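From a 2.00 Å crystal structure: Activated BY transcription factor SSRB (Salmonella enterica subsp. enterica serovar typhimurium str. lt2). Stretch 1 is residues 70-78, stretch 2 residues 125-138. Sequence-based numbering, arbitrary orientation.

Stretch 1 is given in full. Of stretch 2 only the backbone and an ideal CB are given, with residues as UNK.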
# COMPACT_ATOMS: atom_id res chain seq x y z
N GLN A 70 22.62 24.18 22.12
CA GLN A 70 21.91 22.92 22.36
C GLN A 70 20.91 22.66 21.24
O GLN A 70 20.82 21.55 20.71
CB GLN A 70 21.18 22.96 23.70
CG GLN A 70 20.10 21.89 23.85
CD GLN A 70 19.33 21.99 25.15
OE1 GLN A 70 18.90 23.08 25.55
NE2 GLN A 70 19.12 20.86 25.81
N PHE A 71 20.14 23.69 20.89
CA PHE A 71 19.13 23.59 19.84
C PHE A 71 19.75 23.13 18.52
O PHE A 71 19.27 22.18 17.90
CB PHE A 71 18.45 24.94 19.63
CG PHE A 71 17.52 24.98 18.45
CD1 PHE A 71 16.29 24.33 18.49
CD2 PHE A 71 17.89 25.62 17.27
CE1 PHE A 71 15.44 24.32 17.38
CE2 PHE A 71 17.06 25.62 16.15
CZ PHE A 71 15.83 24.97 16.21
N LEU A 72 20.80 23.82 18.08
CA LEU A 72 21.45 23.47 16.82
C LEU A 72 22.07 22.08 16.80
O LEU A 72 22.03 21.40 15.78
CB LEU A 72 22.52 24.52 16.48
CG LEU A 72 22.00 25.92 16.16
CD1 LEU A 72 23.17 26.86 15.92
CD2 LEU A 72 21.09 25.88 14.94
N SER A 73 22.65 21.65 17.92
CA SER A 73 23.26 20.32 17.99
C SER A 73 22.19 19.23 17.89
O SER A 73 22.38 18.21 17.23
CB SER A 73 24.03 20.15 19.30
OG SER A 73 25.09 21.08 19.39
N LEU A 74 21.08 19.45 18.57
CA LEU A 74 19.97 18.50 18.59
C LEU A 74 19.44 18.20 17.19
O LEU A 74 19.12 17.06 16.86
CB LEU A 74 18.83 19.05 19.44
CG LEU A 74 18.51 18.45 20.82
CD1 LEU A 74 19.62 17.55 21.32
CD2 LEU A 74 18.24 19.59 21.77
N TYR A 75 19.36 19.24 16.37
CA TYR A 75 18.83 19.11 15.02
C TYR A 75 19.87 18.86 13.93
O TYR A 75 19.63 18.05 13.03
CB TYR A 75 18.06 20.37 14.66
CG TYR A 75 16.56 20.32 14.90
CD1 TYR A 75 15.88 21.45 15.37
CD2 TYR A 75 15.82 19.19 14.56
CE1 TYR A 75 14.50 21.46 15.49
CE2 TYR A 75 14.42 19.19 14.68
CZ TYR A 75 13.77 20.33 15.14
OH TYR A 75 12.40 20.37 15.22
N PHE A 76 21.01 19.54 14.01
CA PHE A 76 22.00 19.42 12.95
C PHE A 76 23.30 18.69 13.22
O PHE A 76 24.14 18.57 12.32
CB PHE A 76 22.26 20.82 12.40
CG PHE A 76 20.99 21.56 12.07
CD1 PHE A 76 20.46 22.49 12.97
CD2 PHE A 76 20.28 21.26 10.91
CE1 PHE A 76 19.25 23.11 12.71
CE2 PHE A 76 19.06 21.88 10.65
CZ PHE A 76 18.54 22.80 11.55
N SER A 77 23.49 18.21 14.44
CA SER A 77 24.69 17.46 14.77
C SER A 77 24.60 16.10 14.09
O SER A 77 23.53 15.49 14.06
CB SER A 77 24.81 17.27 16.28
OG SER A 77 25.76 16.26 16.59
N ALA A 78 25.71 15.62 13.55
CA ALA A 78 25.75 14.33 12.89
C ALA A 78 25.48 13.21 13.89
O ALA A 78 25.12 12.10 13.51
CB ALA A 78 27.10 14.13 12.22
N UNK A 125 20.70 34.21 10.45
CA UNK A 125 21.46 33.76 11.62
C UNK A 125 21.18 32.28 11.94
O UNK A 125 22.11 31.50 12.17
CB UNK A 125 21.12 34.63 12.83
N UNK A 126 19.91 31.91 11.96
CA UNK A 126 19.51 30.53 12.25
C UNK A 126 20.08 29.59 11.19
O UNK A 126 20.73 28.59 11.51
CB UNK A 126 17.99 30.41 12.31
N UNK A 127 19.83 29.91 9.92
CA UNK A 127 20.30 29.08 8.81
C UNK A 127 21.82 28.92 8.84
O UNK A 127 22.34 27.82 8.65
CB UNK A 127 19.86 29.69 7.47
N UNK A 128 22.53 30.02 9.06
CA UNK A 128 23.99 29.98 9.10
C UNK A 128 24.47 29.09 10.24
O UNK A 128 25.44 28.34 10.10
CB UNK A 128 24.56 31.39 9.25
N UNK A 129 23.78 29.16 11.37
CA UNK A 129 24.15 28.34 12.51
C UNK A 129 24.01 26.87 12.19
O UNK A 129 24.87 26.06 12.56
CB UNK A 129 23.30 28.70 13.73
N UNK A 130 22.93 26.51 11.51
CA UNK A 130 22.67 25.13 11.13
C UNK A 130 23.73 24.65 10.14
O UNK A 130 24.26 23.55 10.25
CB UNK A 130 21.27 24.99 10.53
N UNK A 131 24.02 25.51 9.16
CA UNK A 131 25.00 25.21 8.13
C UNK A 131 26.39 24.99 8.73
O UNK A 131 27.21 24.26 8.17
CB UNK A 131 25.04 26.34 7.10
N UNK A 132 26.66 25.61 9.88
CA UNK A 132 27.95 25.44 10.54
C UNK A 132 28.09 23.99 10.99
O UNK A 132 29.16 23.40 10.87
CB UNK A 132 28.09 26.40 11.73
N UNK A 133 27.00 23.42 11.51
CA UNK A 133 27.01 22.03 11.96
C UNK A 133 26.97 21.07 10.78
O UNK A 133 27.60 20.02 10.81
CB UNK A 133 25.83 21.76 12.89
N UNK A 134 26.20 21.42 9.75
CA UNK A 134 26.14 20.60 8.55
C UNK A 134 26.17 21.49 7.32
O UNK A 134 25.13 21.90 6.80
CB UNK A 134 24.89 19.72 8.55
N UNK A 135 27.38 21.80 6.83
CA UNK A 135 27.53 22.65 5.65
C UNK A 135 27.03 22.03 4.34
O UNK A 135 26.98 22.70 3.32
CB UNK A 135 29.01 23.02 5.49
N UNK A 136 26.66 20.75 4.39
CA UNK A 136 26.18 20.06 3.19
C UNK A 136 24.66 19.91 3.09
O UNK A 136 24.16 19.17 2.24
CB UNK A 136 26.81 18.67 3.13
N UNK A 137 23.94 20.61 3.96
CA UNK A 137 22.48 20.56 3.93
C UNK A 137 21.97 20.97 2.55
O UNK A 137 22.52 21.88 1.93
CB UNK A 137 21.89 21.47 5.01
N UNK A 138 20.92 20.30 2.08
CA UNK A 138 20.32 20.63 0.80
C UNK A 138 19.14 21.54 1.14
O UNK A 138 18.17 21.10 1.77
CB UNK A 138 19.89 19.39 0.02

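The two helices cross at 56°, with axes 9.4 Å apart at closest approach. Stretch 1 offers a mostly apolar surface made by Phe71, Leu72 and Phe76.

Position 125 is out of reach of stretch 1, so many residues would suit. It is Pro125.

At 126 CA-to-CB points sideways, and the ideal CB meets nothing. A longer apolar side chain could still reach Phe71 and Leu72. The residue is Leu126. Its CD2 lies 4.0 Å from Phe71 CE2, at the ring edge, and 4.1 Å from Leu72 CD2.

Position 127 points away and 128 is out of reach, so the choice is open. They are Ile127 and Ser128.

Position 129 is the most restricted. An ideal CB would stand 2.9 Å from Leu72 CD1, a clash, so with Leu72 placed as it is, only glycine fits; the helical backbone itself would accept any residue. Gly129 is found. Leu72 CD1 packs directly on the main chain, 3.8 Å from Gly129 C.

At 130 the ideal CB already lies 3.5 Å from Phe76 CE1. That favours a small side chain. Ala130 fits: its CB sits over one face of the Phe76 ring, 3.5 Å from the ring centroid and 8° off the normal, a CH-pi contact. Gly129 and Ala130, with Leu126 and position 133, form the hole that receives Leu72.

Position 131 points away and 132 sideways. Polar or apolar residues could serve. They are Leu131 and Arg132.

Position 133 points toward stretch 1. Its CA is 5.7 Å from Phe76 CA, and its ideal CB is 3.7 Å from Phe76 O. A medium apolar side chain such as leucine or methionine could lie along the helix here. Leu133 does so. Its CB is 3.7 Å from Phe76 CB, and its CD2 is 3.9 Å from Leu72 CB. The fit is tight: CD2 is 3.0 Å from Leu72 O.

At 134 the chain leaves helical angles (-138/89) and starts a type I turn. The CB faces Phe76 O at 4.0 Å. Asparagine, aspartate or serine would suit a turn start. Asn134 OD1 accepts a hydrogen bond from the N of 136 (3.1 Å), bracing the turn.

Positions 135 and 136 are out of reach. Phi of -68° at 135 allows proline; 136 is open. They are Pro135 and His136.

Position 137 points toward stretch 1, but only a long side chain would arrive. Met137 does: its CE is 3.7 Å from Phe76 CE2, and its SD lies 4.6 Å from the Phe76 ring centroid, obliquely.

Position 138 is unconstrained here. It is Lys138.

Stretch 2 125-138: PLISGALRLNPHMK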
# COMPACT_ATOMS: atom_id res chain seq x y z
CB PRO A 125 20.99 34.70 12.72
CG PRO A 125 20.74 35.97 11.97
CD PRO A 125 19.99 35.47 10.74
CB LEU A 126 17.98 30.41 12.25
CG LEU A 126 17.30 29.35 13.12
CD1 LEU A 126 15.89 29.13 12.60
CD2 LEU A 126 18.09 28.05 13.13
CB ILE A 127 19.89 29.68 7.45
CG1 ILE A 127 18.36 29.75 7.36
CG2 ILE A 127 20.43 28.81 6.32
CD1 ILE A 127 17.86 30.52 6.16
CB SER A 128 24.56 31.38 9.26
OG SER A 128 24.24 32.18 8.14
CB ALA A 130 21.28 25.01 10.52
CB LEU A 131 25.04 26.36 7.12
CG LEU A 131 24.61 26.14 5.67
CD1 LEU A 131 23.66 24.96 5.53
CD2 LEU A 131 23.97 27.43 5.15
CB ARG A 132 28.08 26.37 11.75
CG ARG A 132 28.83 27.66 11.46
CD ARG A 132 29.14 28.43 12.74
NE ARG A 132 27.97 29.12 13.28
CZ ARG A 132 27.47 30.24 12.76
NH1 ARG A 132 28.03 30.79 11.69
NH2 ARG A 132 26.40 30.81 13.31
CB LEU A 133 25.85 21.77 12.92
CG LEU A 133 26.12 22.15 14.38
CD1 LEU A 133 26.33 23.65 14.50
CD2 LEU A 133 24.95 21.71 15.24
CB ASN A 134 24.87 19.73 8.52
CG ASN A 134 24.82 18.83 7.29
OD1 ASN A 134 25.81 18.71 6.56
ND2 ASN A 134 23.67 18.20 7.06
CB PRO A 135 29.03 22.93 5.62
CG PRO A 135 29.61 21.68 6.18
CD PRO A 135 28.69 21.38 7.35
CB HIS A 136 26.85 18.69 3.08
CG HIS A 136 28.33 18.77 2.85
ND1 HIS A 136 29.25 18.12 3.66
CD2 HIS A 136 29.05 19.43 1.92
CE1 HIS A 136 30.47 18.39 3.23
NE2 HIS A 136 30.38 19.18 2.18
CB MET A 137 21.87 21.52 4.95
CG MET A 137 22.07 21.16 6.40
SD MET A 137 21.15 22.34 7.41
CE MET A 137 19.46 21.87 7.00
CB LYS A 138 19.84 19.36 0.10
CG LYS A 138 19.15 19.61 -1.24
CD LYS A 138 18.56 18.33 -1.81
CE LYS A 138 17.83 18.59 -3.12
NZ LYS A 138 17.16 17.38 -3.66
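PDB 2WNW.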